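Local atomic coordinates of dihydrophenazinedicarboxylate synthase (Burkholderia, PDB entry 4HMW), a protein that uses FMN and molecular oxygen to catalyse several oxidations in the terminal steps of biosynthesis of the antibiotic phenazine. Residues R194-R200 with T211-P215; I31-K35 with I73-V78. The contacts are given in a common frame with arbitrary orientation. Where two conformers were deposited one is given. Residues are numbered along the deposited sequence.

Interaction 1 (R194-R200 with T211-P215). With FMN (flavin mononucleotide), chain C.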
# COMPACT_ATOMS: atom_id res chain seq x y z
N ARG B 194 -17.60 14.81 -1.41
CA ARG B 194 -16.67 14.25 -2.40
C ARG B 194 -15.53 15.18 -2.81
O ARG B 194 -14.65 14.81 -3.59
CB ARG B 194 -17.41 13.76 -3.67
CG ARG B 194 -18.34 12.56 -3.43
CD ARG B 194 -18.99 12.06 -4.69
NE ARG B 194 -19.99 11.03 -4.41
CZ ARG B 194 -19.79 9.72 -4.55
NH1 ARG B 194 -18.64 9.25 -4.98
NH2 ARG B 194 -20.78 8.89 -4.27
N LEU B 195 -15.49 16.41 -2.27
CA LEU B 195 -14.36 17.29 -2.56
C LEU B 195 -13.33 17.01 -1.48
O LEU B 195 -13.16 17.76 -0.49
CB LEU B 195 -14.77 18.77 -2.61
CG LEU B 195 -13.88 19.58 -3.58
CD1 LEU B 195 -14.39 20.98 -3.80
CD2 LEU B 195 -12.44 19.60 -3.15
N HIS B 196 -12.63 15.89 -1.63
CA HIS B 196 -11.73 15.46 -0.58
C HIS B 196 -10.61 16.48 -0.38
O HIS B 196 -10.21 17.15 -1.33
CB HIS B 196 -11.14 14.10 -0.97
CG HIS B 196 -12.18 13.10 -1.32
ND1 HIS B 196 -13.23 12.82 -0.47
CD2 HIS B 196 -12.36 12.32 -2.41
CE1 HIS B 196 -14.00 11.89 -1.02
NE2 HIS B 196 -13.50 11.58 -2.20
N ARG B 197 -10.08 16.56 0.85
CA ARG B 197 -8.99 17.46 1.19
C ARG B 197 -7.69 16.78 0.83
O ARG B 197 -7.41 15.71 1.36
CB ARG B 197 -8.97 17.76 2.69
CG ARG B 197 -9.96 18.77 3.16
CD ARG B 197 -11.38 18.28 3.27
NE ARG B 197 -11.61 17.07 4.08
CZ ARG B 197 -11.78 17.02 5.40
NH1 ARG B 197 -11.66 18.10 6.15
NH2 ARG B 197 -12.05 15.86 5.95
N ARG B 198 -6.91 17.41 -0.03
CA ARG B 198 -5.64 16.84 -0.51
C ARG B 198 -4.56 17.88 -0.38
O ARG B 198 -4.63 18.92 -1.00
CB ARG B 198 -5.74 16.44 -1.98
CG ARG B 198 -6.82 15.38 -2.29
CD ARG B 198 -6.67 14.90 -3.72
NE ARG B 198 -5.40 14.22 -3.92
CZ ARG B 198 -4.93 13.79 -5.10
NH1 ARG B 198 -5.62 14.00 -6.21
NH2 ARG B 198 -3.75 13.16 -5.15
N LEU B 199 -3.57 17.59 0.46
CA LEU B 199 -2.46 18.50 0.71
C LEU B 199 -1.18 17.80 0.36
O LEU B 199 -0.80 16.79 0.99
CB LEU B 199 -2.44 18.91 2.20
CG LEU B 199 -1.31 19.86 2.60
CD1 LEU B 199 -1.47 21.25 1.97
CD2 LEU B 199 -1.29 19.97 4.13
N ARG B 200 -0.49 18.33 -0.63
CA ARG B 200 0.79 17.80 -1.08
C ARG B 200 1.96 18.65 -0.61
O ARG B 200 1.93 19.86 -0.73
CB ARG B 200 0.81 17.71 -2.62
CG ARG B 200 2.20 17.41 -3.17
CD ARG B 200 2.26 17.47 -4.69
NE ARG B 200 1.49 16.45 -5.37
CZ ARG B 200 1.08 16.54 -6.64
NH1 ARG B 200 1.33 17.65 -7.35
NH2 ARG B 200 0.39 15.55 -7.20
N THR B 211 0.87 22.33 -1.92
CA THR B 211 -0.19 22.54 -2.90
C THR B 211 -1.44 21.80 -2.47
O THR B 211 -1.35 20.72 -1.92
CB THR B 211 0.22 21.92 -4.29
OG1 THR B 211 1.62 22.12 -4.54
CG2 THR B 211 -0.61 22.48 -5.43
N GLN B 212 -2.61 22.38 -2.74
CA GLN B 212 -3.87 21.65 -2.59
C GLN B 212 -4.23 21.05 -3.95
O GLN B 212 -4.04 21.69 -4.97
CB GLN B 212 -5.01 22.57 -2.12
CG GLN B 212 -4.77 23.17 -0.73
CD GLN B 212 -5.89 24.12 -0.33
OE1 GLN B 212 -6.55 24.72 -1.19
NE2 GLN B 212 -6.11 24.26 0.97
N LEU B 213 -4.73 19.83 -3.95
CA LEU B 213 -5.02 19.11 -5.20
C LEU B 213 -6.51 18.84 -5.40
O LEU B 213 -7.26 18.67 -4.43
CB LEU B 213 -4.27 17.76 -5.25
CG LEU B 213 -2.78 17.80 -4.94
CD1 LEU B 213 -2.23 16.39 -4.93
CD2 LEU B 213 -1.99 18.66 -5.92
N GLN B 214 -6.92 18.74 -6.65
CA GLN B 214 -8.29 18.32 -6.97
C GLN B 214 -8.46 16.82 -6.73
O GLN B 214 -7.54 16.04 -6.92
CB GLN B 214 -8.63 18.69 -8.41
CG GLN B 214 -8.63 20.20 -8.68
CD GLN B 214 -8.97 20.55 -10.10
OE1 GLN B 214 -9.99 20.09 -10.63
NE2 GLN B 214 -8.14 21.36 -10.74
N PRO B 215 -9.63 16.41 -6.23
CA PRO B 215 -9.89 15.02 -5.87
C PRO B 215 -10.10 14.07 -7.04
O PRO B 215 -9.87 12.83 -6.84
CB PRO B 215 -11.20 15.11 -5.10
CG PRO B 215 -11.88 16.34 -5.61
CD PRO B 215 -10.76 17.30 -5.92
OXT PRO B 215 -10.51 14.48 -8.16
N1 FMN C . -9.10 7.22 -7.04
C2 FMN C . -9.36 6.79 -8.32
O2 FMN C . -8.94 7.42 -9.27
N3 FMN C . -10.04 5.62 -8.52
C4 FMN C . -10.52 4.90 -7.46
O4 FMN C . -11.14 3.84 -7.68
C4A FMN C . -10.29 5.34 -6.16
N5 FMN C . -10.80 4.65 -5.08
C5A FMN C . -10.51 5.11 -3.79
C6 FMN C . -10.99 4.41 -2.71
C7 FMN C . -10.70 4.82 -1.42
C7M FMN C . -11.24 4.02 -0.29
C8 FMN C . -9.96 5.97 -1.21
C8M FMN C . -9.62 6.43 0.17
C9 FMN C . -9.47 6.68 -2.29
C9A FMN C . -9.78 6.28 -3.59
N10 FMN C . -9.32 7.01 -4.72
C10 FMN C . -9.59 6.52 -5.97
C1' FMN C . -8.54 8.27 -4.63
C2' FMN C . -7.03 7.98 -4.69
O2' FMN C . -6.55 7.45 -3.45
C3' FMN C . -6.22 9.24 -5.03
O3' FMN C . -6.51 10.22 -4.06
C4' FMN C . -6.50 9.73 -6.46
O4' FMN C . -6.82 8.63 -7.29
C5' FMN C . -5.37 10.58 -7.00
O5' FMN C . -4.15 9.87 -6.93
P FMN C . -2.85 10.37 -7.72
O1P FMN C . -3.06 10.09 -9.20
O2P FMN C . -2.71 11.88 -7.47
O3P FMN C . -1.73 9.55 -7.19
O HOH W 1 -8.30 19.15 -1.94
O HOH W 2 2.44 20.37 -6.87
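Residues 194-200 and 211-215 belong to the C-terminal beta hairpin, strands 197-204 and 207-212, and the C-terminal residues that follow. Antiparallel pairing is set by Arg200 and Thr211, a hydrogen-bonded pair (Arg200 N to Thr211 O 2.8 Å, Thr211 N to Arg200 O 2.9 Å), and by the non-hydrogen-bonded pair Leu199 and Gln212. A further bond, Leu213 N to Arg198 O at 3.1 Å, continues the pairing toward the C-terminus.

Leu213, Arg198 and Pro215 have the most surface covered. Leu213 CD1 is 3.6 Å from both Arg198 NH2 and Arg200 NH2, lying over a face of each guanidinium. Pro215, the C-terminal residue, packs its ring against Leu195 (CD to CD2 4.0 Å) and His196 (CB to CD2 4.0 Å), while its carboxylate hydrogen-bonds Ser143 and Gln145 of the second subunit.

Arg198 joins hairpin, cofactor and subunit interface. Its NH1 donates to Gln214 O (2.9 Å) and also to Ser146 of the second subunit, and NE forms a salt bridge with Glu186. The two faces of its guanidinium are covered by Leu213 CD1 and FMN O3'. The second subunit supplies several other hydrogen bonds to this flavin, so its site is built across the dimer. The hairpin's contribution is direct: Arg198 NH2 donates to phosphate oxygen O2P of FMN at 2.8 Å, with an N-H...O angle of 168°.

Interaction 2 (I31-K35 with I73-V78)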
# COMPACT_ATOMS: atom_id res chain seq x y z
N ILE B 31 6.57 16.16 8.54
CA ILE B 31 6.64 15.17 9.61
C ILE B 31 5.84 15.63 10.83
O ILE B 31 5.26 14.81 11.55
CB ILE B 31 8.09 14.88 10.02
CG1 ILE B 31 8.85 14.23 8.86
CG2 ILE B 31 8.12 13.97 11.19
CD1 ILE B 31 8.34 12.86 8.46
N THR B 32 5.79 16.95 11.05
CA THR B 32 5.00 17.50 12.15
C THR B 32 3.53 17.09 11.98
O THR B 32 2.87 16.70 12.95
CB THR B 32 5.09 19.04 12.18
OG1 THR B 32 6.46 19.44 12.38
CG2 THR B 32 4.22 19.65 13.26
N LEU B 33 3.02 17.16 10.75
CA LEU B 33 1.62 16.85 10.47
C LEU B 33 1.40 15.33 10.54
O LEU B 33 0.38 14.87 11.03
CB LEU B 33 1.20 17.40 9.10
CG LEU B 33 -0.27 17.26 8.72
CD1 LEU B 33 -1.15 17.89 9.77
CD2 LEU B 33 -0.58 17.85 7.33
N LEU B 34 2.38 14.57 10.05
CA LEU B 34 2.31 13.12 10.17
C LEU B 34 2.14 12.69 11.62
O LEU B 34 1.29 11.86 11.94
CB LEU B 34 3.56 12.47 9.56
CG LEU B 34 3.81 10.98 9.75
CD1 LEU B 34 2.67 10.18 9.18
CD2 LEU B 34 5.17 10.61 9.10
N LYS B 35 2.94 13.26 12.50
CA LYS B 35 2.82 12.92 13.91
C LYS B 35 1.49 13.32 14.51
O LYS B 35 0.94 12.60 15.36
CB LYS B 35 3.97 13.50 14.72
CG LYS B 35 5.33 12.90 14.38
CD LYS B 35 6.43 13.47 15.31
CE LYS B 35 7.76 12.87 14.95
NZ LYS B 35 8.87 13.61 15.56
N ILE B 73 9.03 7.32 14.49
CA ILE B 73 9.21 8.43 13.58
C ILE B 73 10.07 9.46 14.27
O ILE B 73 9.78 9.89 15.39
CB ILE B 73 7.87 9.06 13.24
CG1 ILE B 73 7.00 8.03 12.52
CG2 ILE B 73 8.03 10.25 12.32
CD1 ILE B 73 5.66 8.52 12.18
N ASP B 74 11.16 9.84 13.62
CA ASP B 74 11.97 10.94 14.16
C ASP B 74 11.84 12.14 13.22
O ASP B 74 11.07 12.09 12.24
CB ASP B 74 13.42 10.51 14.38
CG ASP B 74 14.16 10.18 13.09
OD1 ASP B 74 13.74 10.63 12.02
OD2 ASP B 74 15.22 9.48 13.17
N ASP B 75 12.59 13.19 13.47
CA ASP B 75 12.44 14.42 12.70
C ASP B 75 12.83 14.31 11.23
O ASP B 75 12.55 15.22 10.46
CB ASP B 75 13.25 15.54 13.33
CG ASP B 75 12.81 15.82 14.74
OD1 ASP B 75 13.30 15.12 15.66
OD2 ASP B 75 11.96 16.72 14.94
N ARG B 76 13.46 13.21 10.85
CA ARG B 76 13.90 13.05 9.47
C ARG B 76 13.12 11.98 8.70
O ARG B 76 13.25 11.89 7.49
CB ARG B 76 15.39 12.72 9.43
CG ARG B 76 16.32 13.89 9.76
CD ARG B 76 17.78 13.49 9.58
NE ARG B 76 18.25 12.63 10.67
CZ ARG B 76 19.35 11.88 10.62
NH1 ARG B 76 20.10 11.85 9.52
NH2 ARG B 76 19.69 11.13 11.67
N GLY B 77 12.35 11.14 9.38
CA GLY B 77 11.60 10.13 8.67
C GLY B 77 11.10 8.99 9.51
O GLY B 77 11.11 9.03 10.74
N VAL B 78 10.67 7.96 8.82
CA VAL B 78 9.98 6.82 9.39
C VAL B 78 10.92 5.62 9.49
O VAL B 78 11.46 5.17 8.49
CB VAL B 78 8.81 6.47 8.49
CG1 VAL B 78 8.10 5.24 9.02
CG2 VAL B 78 7.86 7.68 8.38
O HOH W 3 8.52 16.24 14.70
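Ile73 is the main bump on the 73-78 side. Its side chain projects into a hollow bounded by Ile31, Leu34 and Lys35, three residues that helix 30-43 brings to the same side. The walls are close: Ile73 CG2 is 3.9 Å from Ile31 CG2 and 3.7 Å from Lys35 CE. Leu34 rests its CD2 methyl over the notch where Ile73 and Val78 meet, 3.8 Å from Ile73 CD1 and 4.0 Å from Val78 CG2. Ile31 points toward the turn; its CG2 meets Asp74 O at 3.7 Å, and its CD1 comes to 4.3 Å from Gly77 CA.

The surface receiving the helix is the tip of a tight hairpin between strands 63-74 and 77-83, part of the antiparallel sheet of the FMN-binding split barrel of the pyridoxamine 5'-phosphate oxidase family. A type I turn runs from Asp74 to Gly77, closed by Gly77 N to Asp74 O (3.3 Å); the reciprocal bond Asp74 N to Gly77 O (3.0 Å) pairs the strand ends. Asp74 OD1 accepts from Arg76 N at 2.8 Å, making an Asx turn, while OD2 takes part in a salt bridge with Arg179. Gly77, at phi 162° and psi -167°, has a backbone that would press a CB against the preceding carbonyl oxygen.

Along the border of the contact, the extended Lys35 chain (chi2 to chi4 all t) lies beside Ile73, its CE 3.6 Å from Ile73 O. Lys35 NZ and Asp75 OD2 are 4.4 Å apart, beyond a salt bridge; water 3 accepts from NZ at 2.8 Å and donates weakly to OD2 at 3.5 Å.

Overall arrangement
Interaction 2 precedes interaction 1 along the chain, and their centres lie 21 Å apart. Both reach the same antiparallel sheet, and they meet directly where Leu33 CD2, on the helix of interaction 2, packs 3.9 Å from Leu199 CD2 on the hairpin of interaction 1. Their relation to the cofactor differs. Interaction 1 holds Arg198, whose side chain is about 7 Å from that of Gln110, another FMN-binding residue. Interaction 2 lies farther off: the Val78 side chain is about 7 Å from that of FMN-binding Ile68 and about 10 Å from a bound FMN, a different molecule from the one Arg198 contacts.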